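Local coordinates for topoisomerase I-like protein (PDB 2B9S), which probably relaxes supercoiled DNA, as part of a heterodimeric type IB topoisomerase that nicks and reseals one strand, at residues 50-53 and 54-58; 59-62 and 63-67; 314-317 and 318-322; 344-347 and 348-351. All coordinates share one frame; numbering follows the deposited sequence.

The four contacts come in series along the chain and form two pairs. Contact 1 covers the N-terminal cap and first turn of helix 54-64, contact 2 its later part and the chain just after; their centres are 12 Å apart, and M52 SD of the first packs on A60 CB of the second at 3.8 Å. Both fall in the DNA-binding fragment. Contacts 3 and 4, with centres 11 Å apart, belong to the catalytic core: the hairpin of strands 313-315 and 320-326 lies against helix 341-351, with a probable, weak hydrogen bond from Y344 OH to M316 O. About 58 Å separates the centres of contacts 1 and 3, which lie on opposite sides of the chain's centre, so the pairs sample two distant regions of a DNA-bound enzyme.

Contact 1: residues 50-53 and 54-58; sequences FKMT and PEEEE
A capping box opens helix 54-64, formed by T53 at the N-cap and E56 three residues on. Of its two reciprocal bonds one is nearly straight, E56 N donating to T53 OG1 at 3.2 Å with an N-H...O angle of 166°. The other, T53 N to E56 OE1 at 3.0 Å, is bent, and its donor stands above the carboxylate plane, 52° out of it. The T53 hydroxyl reaches the first-turn amide because chi1 of 73° sets OG1 between the backbone N and the carbonyl carbon. E56 keeps CG beside its own backbone N, and its chain, extended beyond CG, brings the carboxylate back to the N-cap amide. R92 makes a salt bridge to OE2 of the same carboxylate, so both oxygens are held. Behind the cap, M52 lies against the first turn: CB meets E56 OE1 at 3.6 Å, and the chain bends at chi3 while SD passes E57 CA at 3.9 Å. M52 also touches W85 of helix 75-89. The helical bonding starts with E57 N to T53 O at 2.8 Å. E55 OE1 forms a salt bridge with K91, and one water links T53 OG1, 2.7 Å away, to that same OE1, to which it donates at 2.8 Å.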
loop_
_atom_site.group_PDB
_atom_site.type_symbol
_atom_site.label_atom_id
_atom_site.label_comp_id
_atom_site.label_asym_id
_atom_site.label_seq_id
_atom_site.Cartn_x
_atom_site.Cartn_y
_atom_site.Cartn_z
ATOM N N PHE D 50 -34.557 -20.194 9.627
ATOM C CA PHE D 50 -33.744 -19.777 10.765
ATOM C C PHE D 50 -33.685 -18.253 10.886
ATOM O O PHE D 50 -33.333 -17.543 9.936
ATOM C CB PHE D 50 -32.350 -20.404 10.674
ATOM C CG PHE D 50 -31.414 -20.018 11.801
ATOM C CD1 PHE D 50 -30.375 -19.115 11.577
ATOM C CD2 PHE D 50 -31.553 -20.573 13.070
ATOM C CE1 PHE D 50 -29.502 -18.764 12.598
ATOM C CE2 PHE D 50 -30.674 -20.239 14.086
ATOM C CZ PHE D 50 -29.634 -19.324 13.837
ATOM N N LYS D 51 -34.079 -17.765 12.058
ATOM C CA LYS D 51 -34.094 -16.339 12.370
ATOM C C LYS D 51 -32.828 -15.943 13.117
ATOM O O LYS D 51 -32.258 -16.744 13.880
ATOM C CB LYS D 51 -35.325 -15.974 13.206
ATOM C CG LYS D 51 -36.652 -16.178 12.474
ATOM C CD LYS D 51 -37.792 -15.572 13.271
ATOM C CE LYS D 51 -39.157 -15.959 12.716
ATOM N NZ LYS D 51 -40.228 -15.625 13.700
ATOM N N MET D 52 -32.417 -14.697 12.904
ATOM C CA MET D 52 -31.174 -14.175 13.438
ATOM C C MET D 52 -31.350 -12.849 14.170
ATOM O O MET D 52 -32.174 -12.005 13.786
ATOM C CB MET D 52 -30.177 -13.983 12.286
ATOM C CG MET D 52 -29.626 -15.288 11.727
ATOM S SD MET D 52 -28.711 -15.084 10.189
ATOM C CE MET D 52 -29.919 -14.508 9.026
ATOM N N THR D 53 -30.549 -12.667 15.219
ATOM C CA THR D 53 -30.316 -11.343 15.795
ATOM C C THR D 53 -29.668 -10.473 14.712
ATOM O O THR D 53 -29.008 -11.015 13.815
ATOM C CB THR D 53 -29.350 -11.410 17.005
ATOM O OG1 THR D 53 -28.004 -11.653 16.552
ATOM C CG2 THR D 53 -29.791 -12.489 18.026
ATOM N N PRO D 54 -29.868 -9.140 14.776
ATOM C CA PRO D 54 -29.216 -8.160 13.879
ATOM C C PRO D 54 -27.693 -8.372 13.685
ATOM O O PRO D 54 -27.168 -8.177 12.599
ATOM C CB PRO D 54 -29.492 -6.819 14.583
ATOM C CG PRO D 54 -30.877 -7.050 15.252
ATOM C CD PRO D 54 -30.810 -8.491 15.723
ATOM N N GLU D 55 -27.014 -8.779 14.746
ATOM C CA GLU D 55 -25.583 -9.005 14.747
ATOM C C GLU D 55 -25.196 -10.239 13.926
ATOM O O GLU D 55 -24.208 -10.209 13.198
ATOM C CB GLU D 55 -25.088 -9.122 16.196
ATOM C CG GLU D 55 -23.568 -9.231 16.352
ATOM C CD GLU D 55 -23.133 -9.669 17.749
ATOM O OE1 GLU D 55 -23.997 -10.120 18.559
ATOM O OE2 GLU D 55 -21.916 -9.587 18.026
ATOM N N GLU D 56 -25.960 -11.319 14.077
ATOM C CA GLU D 56 -25.801 -12.544 13.286
ATOM C C GLU D 56 -26.172 -12.284 11.839
ATOM O O GLU D 56 -25.514 -12.775 10.932
ATOM C CB GLU D 56 -26.693 -13.679 13.826
ATOM C CG GLU D 56 -26.347 -14.144 15.222
ATOM C CD GLU D 56 -27.464 -14.919 15.895
ATOM O OE1 GLU D 56 -28.579 -14.981 15.356
ATOM O OE2 GLU D 56 -27.239 -15.474 16.983
ATOM N N GLU D 57 -27.243 -11.518 11.642
ATOM C CA GLU D 57 -27.795 -11.248 10.339
ATOM C C GLU D 57 -26.861 -10.397 9.497
ATOM O O GLU D 57 -26.772 -10.573 8.273
ATOM C CB GLU D 57 -29.154 -10.548 10.482
ATOM C CG GLU D 57 -29.741 -10.181 9.141
ATOM C CD GLU D 57 -30.868 -9.172 9.223
ATOM O OE1 GLU D 57 -31.996 -9.540 9.627
ATOM O OE2 GLU D 57 -30.626 -8.015 8.840
ATOM N N GLU D 58 -26.211 -9.436 10.148
ATOM C CA GLU D 58 -25.290 -8.550 9.464
ATOM C C GLU D 58 -24.123 -9.344 8.873
ATOM O O GLU D 58 -23.741 -9.117 7.723
ATOM C CB GLU D 58 -24.773 -7.478 10.431
ATOM C CG GLU D 58 -23.721 -6.556 9.833
ATOM C CD GLU D 58 -23.166 -5.549 10.815
ATOM O OE1 GLU D 58 -23.166 -5.823 12.045
ATOM O OE2 GLU D 58 -22.680 -4.502 10.340
HETATM O O HOH W 1 -26.065 -12.050 18.452
#

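Contact 2: residues 59-62 and 63-67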
loop_
_atom_site.group_PDB
_atom_site.type_symbol
_atom_site.label_atom_id
_atom_site.label_comp_id
_atom_site.label_asym_id
_atom_site.label_seq_id
_atom_site.Cartn_x
_atom_site.Cartn_y
_atom_site.Cartn_z
ATOM N N VAL D 59 -23.568 -10.258 9.670
ATOM C CA VAL D 59 -22.436 -11.085 9.261
ATOM C C VAL D 59 -22.811 -12.145 8.204
ATOM O O VAL D 59 -22.067 -12.350 7.239
ATOM C CB VAL D 59 -21.685 -11.659 10.492
ATOM C CG1 VAL D 59 -20.515 -12.572 10.081
ATOM C CG2 VAL D 59 -21.159 -10.507 11.343
ATOM N N ALA D 60 -23.968 -12.781 8.370
ATOM C CA ALA D 60 -24.570 -13.635 7.327
ATOM C C ALA D 60 -24.728 -12.911 5.989
ATOM O O ALA D 60 -24.456 -13.472 4.939
ATOM C CB ALA D 60 -25.944 -14.189 7.806
ATOM N N THR D 61 -25.176 -11.657 6.039
ATOM C CA THR D 61 -25.451 -10.856 4.848
ATOM C C THR D 61 -24.150 -10.531 4.121
ATOM O O THR D 61 -24.128 -10.455 2.910
ATOM C CB THR D 61 -26.256 -9.526 5.208
ATOM O OG1 THR D 61 -27.469 -9.865 5.895
ATOM C CG2 THR D 61 -26.611 -8.685 3.966
ATOM N N MET D 62 -23.083 -10.305 4.873
ATOM C CA MET D 62 -21.759 -10.011 4.314
ATOM C C MET D 62 -21.282 -11.101 3.330
ATOM O O MET D 62 -20.842 -10.804 2.224
ATOM C CB MET D 62 -20.748 -9.855 5.446
ATOM C CG MET D 62 -20.756 -8.534 6.146
ATOM S SD MET D 62 -19.713 -8.642 7.613
ATOM C CE MET D 62 -20.222 -7.087 8.390
ATOM N N PHE D 63 -21.412 -12.348 3.752
ATOM C CA PHE D 63 -21.133 -13.542 2.962
ATOM C C PHE D 63 -22.136 -13.782 1.820
ATOM O O PHE D 63 -21.732 -13.944 0.658
ATOM C CB PHE D 63 -21.137 -14.747 3.918
ATOM C CG PHE D 63 -20.732 -16.069 3.278
ATOM C CD1 PHE D 63 -19.411 -16.308 2.893
ATOM C CD2 PHE D 63 -21.670 -17.078 3.090
ATOM C CE1 PHE D 63 -19.033 -17.519 2.326
ATOM C CE2 PHE D 63 -21.294 -18.313 2.520
ATOM C CZ PHE D 63 -19.975 -18.526 2.146
ATOM N N ALA D 64 -23.430 -13.816 2.162
ATOM C CA ALA D 64 -24.539 -14.041 1.208
ATOM C C ALA D 64 -24.442 -13.206 -0.054
ATOM O O ALA D 64 -24.726 -13.674 -1.153
ATOM C CB ALA D 64 -25.917 -13.790 1.901
ATOM N N VAL D 65 -24.067 -11.955 0.148
ATOM C CA VAL D 65 -23.963 -10.889 -0.847
ATOM C C VAL D 65 -22.759 -11.091 -1.798
ATOM O O VAL D 65 -22.730 -10.570 -2.936
ATOM C CB VAL D 65 -23.868 -9.585 -0.020
ATOM C CG1 VAL D 65 -22.797 -8.625 -0.494
ATOM C CG2 VAL D 65 -25.247 -8.934 0.181
ATOM N N MET D 66 -21.790 -11.894 -1.339
ATOM C CA MET D 66 -20.568 -12.190 -2.101
ATOM C C MET D 66 -20.656 -13.433 -2.989
ATOM O O MET D 66 -19.633 -13.902 -3.463
ATOM C CB MET D 66 -19.371 -12.323 -1.151
ATOM C CG MET D 66 -18.923 -10.995 -0.564
ATOM S SD MET D 66 -17.411 -11.146 0.413
ATOM C CE MET D 66 -16.195 -11.512 -0.885
ATOM N N LYS D 67 -21.877 -13.932 -3.224
ATOM C CA LYS D 67 -22.148 -15.171 -3.988
ATOM C C LYS D 67 -21.443 -15.313 -5.359
ATOM O O LYS D 67 -21.047 -16.401 -5.740
ATOM C CB LYS D 67 -23.658 -15.345 -4.185
ATOM C CG LYS D 67 -24.073 -16.713 -4.689
ATOM C CD LYS D 67 -25.497 -16.690 -5.183
ATOM C CE LYS D 67 -25.977 -18.093 -5.590
ATOM N NZ LYS D 67 -27.384 -18.034 -6.126
#
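Backbone hydrogen bonds carry the polar part, joining A60 to A64 and T61 to V65. A64 N donates to A60 O at 3.0 Å in a nearly straight bond, 170° at the hydrogen, with the donor in the carbonyl plane. V65 N reaches T61 O at 3.1 Å from a position tilted 31° out of that carbonyl's plane. These i to i+4 bonds belong to the later part of helix 54-64; residues A64 to K67 form a type I beta turn, and M66 N bonds back to F63 O at 2.9 Å. Van der Waals contacts follow the same spacing. V65 CB sits 3.1 Å from T61 O, and its CG2 meets T61 CG2 at 4.0 Å where the two side chains cross. T61 turns that methyl forward by placing CG2 anti to its backbone N, which leaves OG1 beside the N (chi1 -56°) and bonded to E57 O one turn back; H39 is a second partner of the hydroxyl. M66 lays CG against M62 O at 3.4 Å, and A64 CB rests 3.4 Å from A60 O. Aromatic packing joins the helix to its surroundings: the F63 ring stacks with F81 and Y72 and meets F104 edge-to-face.

Contact 3: residues 314-317 and 318-322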
loop_
_atom_site.group_PDB
_atom_site.type_symbol
_atom_site.label_atom_id
_atom_site.label_comp_id
_atom_site.label_asym_id
_atom_site.label_seq_id
_atom_site.Cartn_x
_atom_site.Cartn_y
_atom_site.Cartn_z
ATOM N N GLN D 314 16.593 -20.554 -10.194
ATOM C CA GLN D 314 17.009 -21.711 -10.960
ATOM C C GLN D 314 18.245 -21.292 -11.758
ATOM O O GLN D 314 18.213 -20.292 -12.474
ATOM C CB GLN D 314 15.867 -22.140 -11.871
ATOM C CG GLN D 314 16.031 -23.463 -12.548
ATOM C CD GLN D 314 14.832 -23.790 -13.415
ATOM O OE1 GLN D 314 13.729 -23.288 -13.177
ATOM N NE2 GLN D 314 15.038 -24.628 -14.431
ATOM N N LEU D 315 19.338 -22.037 -11.585
ATOM C CA LEU D 315 20.613 -21.752 -12.253
ATOM C C LEU D 315 20.676 -22.392 -13.647
ATOM O O LEU D 315 20.692 -23.619 -13.775
ATOM C CB LEU D 315 21.802 -22.199 -11.377
ATOM C CG LEU D 315 22.465 -21.296 -10.311
ATOM C CD1 LEU D 315 21.640 -20.101 -9.859
ATOM C CD2 LEU D 315 22.906 -22.118 -9.109
ATOM N N MET D 316 20.704 -21.537 -14.670
ATOM C CA MET D 316 20.696 -21.919 -16.085
ATOM C C MET D 316 22.113 -21.845 -16.686
ATOM O O MET D 316 23.010 -21.266 -16.062
ATOM C CB MET D 316 19.765 -20.985 -16.882
ATOM C CG MET D 316 18.439 -20.652 -16.200
ATOM S SD MET D 316 17.352 -22.062 -16.026
ATOM C CE MET D 316 16.739 -22.200 -17.707
ATOM N N PRO D 317 22.303 -22.407 -17.909
ATOM C CA PRO D 317 23.615 -22.572 -18.555
ATOM C C PRO D 317 24.551 -21.361 -18.583
ATOM O O PRO D 317 25.652 -21.449 -18.021
ATOM C CB PRO D 317 23.258 -23.027 -19.975
ATOM C CG PRO D 317 21.996 -23.768 -19.792
ATOM C CD PRO D 317 21.234 -22.963 -18.766
ATOM N N ASP D 318 24.150 -20.248 -19.193
ATOM C CA ASP D 318 25.141 -19.188 -19.475
ATOM C C ASP D 318 25.123 -17.994 -18.507
ATOM O O ASP D 318 24.882 -16.850 -18.912
ATOM C CB ASP D 318 25.065 -18.740 -20.943
ATOM C CG ASP D 318 25.308 -19.893 -21.920
ATOM O OD1 ASP D 318 26.423 -20.466 -21.910
ATOM O OD2 ASP D 318 24.380 -20.228 -22.698
ATOM N N ASN D 319 25.420 -18.278 -17.236
ATOM C CA ASN D 319 25.384 -17.286 -16.147
ATOM C C ASN D 319 24.019 -16.628 -15.968
ATOM O O ASN D 319 23.905 -15.518 -15.467
ATOM C CB ASN D 319 26.482 -16.228 -16.309
ATOM C CG ASN D 319 27.856 -16.783 -16.052
ATOM O OD1 ASN D 319 28.012 -17.779 -15.335
ATOM N ND2 ASN D 319 28.866 -16.152 -16.636
ATOM N N ILE D 320 22.989 -17.347 -16.375
ATOM C CA ILE D 320 21.627 -16.870 -16.322
ATOM C C ILE D 320 20.910 -17.452 -15.079
ATOM O O ILE D 320 20.941 -18.666 -14.832
ATOM C CB ILE D 320 20.914 -17.150 -17.673
ATOM C CG1 ILE D 320 21.429 -16.159 -18.722
ATOM C CG2 ILE D 320 19.393 -17.040 -17.552
ATOM C CD1 ILE D 320 21.209 -16.585 -20.155
ATOM N N VAL D 321 20.334 -16.556 -14.274
ATOM C CA VAL D 321 19.469 -16.937 -13.164
ATOM C C VAL D 321 18.023 -16.692 -13.565
ATOM O O VAL D 321 17.670 -15.599 -13.974
ATOM C CB VAL D 321 19.790 -16.178 -11.866
ATOM C CG1 VAL D 321 19.122 -16.863 -10.661
ATOM C CG2 VAL D 321 21.277 -16.115 -11.636
ATOM N N ARG D 322 17.214 -17.743 -13.497
ATOM C CA ARG D 322 15.765 -17.651 -13.609
ATOM C C ARG D 322 15.114 -17.485 -12.218
ATOM O O ARG D 322 15.107 -18.429 -11.405
ATOM C CB ARG D 322 15.213 -18.902 -14.275
ATOM C CG ARG D 322 13.723 -18.868 -14.478
ATOM C CD ARG D 322 13.292 -19.922 -15.463
ATOM N NE ARG D 322 13.760 -19.620 -16.816
ATOM C CZ ARG D 322 13.729 -20.473 -17.848
ATOM N NH1 ARG D 322 13.255 -21.704 -17.702
ATOM N NH2 ARG D 322 14.191 -20.089 -19.034
#
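Two successive bends in M316, chi2 -67° and chi3 -77°, fold its thioether back toward R322, whose own chain bends at chi3 to bring the guanidinium under the methyl. As a result M316 CE lies over one face of that group, 3.5 Å from R322 CZ and offset toward the rim. R322 NE forms a salt bridge with D336 on the neighbouring strand 332-338, which restrains the group. Q314 runs alongside R322, pointing the same way, with the amide and guanidinium planes 79° apart, so the two flat ends are not stacked. Nearer the turn, the M316 and I320 side chains cross, CG of M316 4.0 Å from CG2 of I320. L315 CD1 and V321 CG1 meet at 4.2 Å on the face that carries neither Q314 nor R322, where L315 also touches Y344 and Q348 of helix 341-351. The backbone evidence for pairing is a reciprocal couple, Q314 N to R322 O and R322 N to Q314 O, each 2.9 Å, followed by M316 N to I320 O at 2.9 Å. Q314 with R322 is thus a hydrogen-bonded antiparallel pair and L315 with V321 a non-hydrogen-bonded one, the register of a beta hairpin whose strand 313-315 lies outermost in a three-stranded antiparallel sheet and whose strand 320-326 is the middle one.

Contact 4: residues 344-347 and 348-351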
loop_
_atom_site.group_PDB
_atom_site.type_symbol
_atom_site.label_atom_id
_atom_site.label_comp_id
_atom_site.label_asym_id
_atom_site.label_seq_id
_atom_site.Cartn_x
_atom_site.Cartn_y
_atom_site.Cartn_z
ATOM N N TYR D 344 27.039 -15.532 -9.932
ATOM C CA TYR D 344 26.501 -16.830 -10.315
ATOM C C TYR D 344 27.166 -17.977 -9.549
ATOM O O TYR D 344 26.473 -18.903 -9.116
ATOM C CB TYR D 344 26.599 -17.027 -11.829
ATOM C CG TYR D 344 25.973 -18.315 -12.339
ATOM C CD1 TYR D 344 26.672 -19.532 -12.252
ATOM C CD2 TYR D 344 24.699 -18.318 -12.918
ATOM C CE1 TYR D 344 26.115 -20.722 -12.718
ATOM C CE2 TYR D 344 24.136 -19.499 -13.396
ATOM C CZ TYR D 344 24.856 -20.698 -13.286
ATOM O OH TYR D 344 24.325 -21.879 -13.740
ATOM N N ALA D 345 28.487 -17.895 -9.364
ATOM C CA ALA D 345 29.252 -18.872 -8.582
ATOM C C ALA D 345 28.939 -18.852 -7.075
ATOM O O ALA D 345 28.901 -19.906 -6.424
ATOM C CB ALA D 345 30.735 -18.658 -8.804
ATOM N N LEU D 346 28.778 -17.649 -6.524
ATOM C CA LEU D 346 28.308 -17.436 -5.155
ATOM C C LEU D 346 26.921 -18.066 -4.920
ATOM O O LEU D 346 26.720 -18.737 -3.923
ATOM C CB LEU D 346 28.278 -15.943 -4.839
ATOM C CG LEU D 346 29.588 -15.253 -4.433
ATOM C CD1 LEU D 346 29.425 -13.742 -4.306
ATOM C CD2 LEU D 346 30.162 -15.831 -3.153
ATOM N N LEU D 347 25.994 -17.872 -5.858
ATOM C CA LEU D 347 24.676 -18.495 -5.833
ATOM C C LEU D 347 24.702 -20.032 -5.845
ATOM O O LEU D 347 23.820 -20.668 -5.251
ATOM C CB LEU D 347 23.817 -17.978 -6.999
ATOM C CG LEU D 347 23.317 -16.527 -6.923
ATOM C CD1 LEU D 347 22.540 -16.136 -8.190
ATOM C CD2 LEU D 347 22.486 -16.266 -5.638
ATOM N N GLN D 348 25.686 -20.623 -6.531
ATOM C CA GLN D 348 25.881 -22.075 -6.487
ATOM C C GLN D 348 26.310 -22.499 -5.080
ATOM O O GLN D 348 25.857 -23.502 -4.573
ATOM C CB GLN D 348 26.920 -22.536 -7.524
ATOM C CG GLN D 348 26.515 -22.311 -8.996
ATOM C CD GLN D 348 27.636 -22.652 -9.963
ATOM O OE1 GLN D 348 28.763 -22.161 -9.833
ATOM N NE2 GLN D 348 27.336 -23.513 -10.934
ATOM N N ARG D 349 27.188 -21.721 -4.467
ATOM C CA ARG D 349 27.603 -21.937 -3.100
ATOM C C ARG D 349 26.407 -21.825 -2.140
ATOM O O ARG D 349 26.243 -22.657 -1.230
ATOM C CB ARG D 349 28.706 -20.937 -2.715
ATOM C CG ARG D 349 29.539 -21.364 -1.515
ATOM C CD ARG D 349 30.757 -20.452 -1.293
ATOM N NE ARG D 349 30.585 -19.502 -0.172
ATOM C CZ ARG D 349 31.281 -18.368 -0.039
ATOM N NH1 ARG D 349 32.187 -18.032 -0.962
ATOM N NH2 ARG D 349 31.076 -17.566 1.005
ATOM N N PHE D 350 25.574 -20.804 -2.359
ATOM C CA PHE D 350 24.476 -20.472 -1.453
ATOM C C PHE D 350 23.338 -21.481 -1.502
ATOM O O PHE D 350 22.472 -21.450 -0.637
ATOM C CB PHE D 350 23.904 -19.071 -1.747
ATOM C CG PHE D 350 24.851 -17.938 -1.469
ATOM C CD1 PHE D 350 26.041 -18.143 -0.766
ATOM C CD2 PHE D 350 24.542 -16.647 -1.901
ATOM C CE1 PHE D 350 26.907 -17.092 -0.525
ATOM C CE2 PHE D 350 25.400 -15.582 -1.646
ATOM C CZ PHE D 350 26.580 -15.797 -0.958
ATOM N N THR D 351 23.326 -22.345 -2.522
ATOM C CA THR D 351 22.227 -23.291 -2.715
ATOM C C THR D 351 22.615 -24.765 -2.780
ATOM O O THR D 351 21.731 -25.610 -2.819
ATOM C CB THR D 351 21.390 -22.990 -4.013
ATOM O OG1 THR D 351 22.231 -23.043 -5.172
ATOM C CG2 THR D 351 20.724 -21.631 -3.951
#
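Q348, L346 and L347 lose the most surface here, and each meets a partner three or four residues away along the helix. Q348 reaches back over the preceding turn to Y344: NE2 lies 3.5 Å from Y344 CE1, and the amide and ring planes stand 57° apart, an oblique meeting. Its CG sits beside the backbone N, with the chain extended beyond it, which carries the amide back to the ring and leaves CG 3.4 Å from Y344 O.

L346 serves two neighbours. Its CD2 lies over one face of the R349 guanidinium, 3.7 Å from NH1, as the two side chains run side by side in the same direction; the same methyl approaches F350 CZ at 4.2 Å. L346 O accepts from F350 N at 2.8 Å and also lies over one face of the F350 ring, 3.2 Å from CG. V279 of helix 272-287 packs against both L346 and F350.

L347 touches F350 through CD2, and its carbonyl oxygen accepts a bond from T351 OG1 at 2.9 Å. Chi1 of 59° brings that hydroxyl back along the helix to the carbonyl of the preceding turn. The backbone bonds Q348 N to Y344 O, R349 N to A345 O and F350 N to L346 O are the i to i+4 links of an amphipathic alpha-helix, 341-351, wedged between hairpin strand 313-315 and helix 272-287 of the catalytic core.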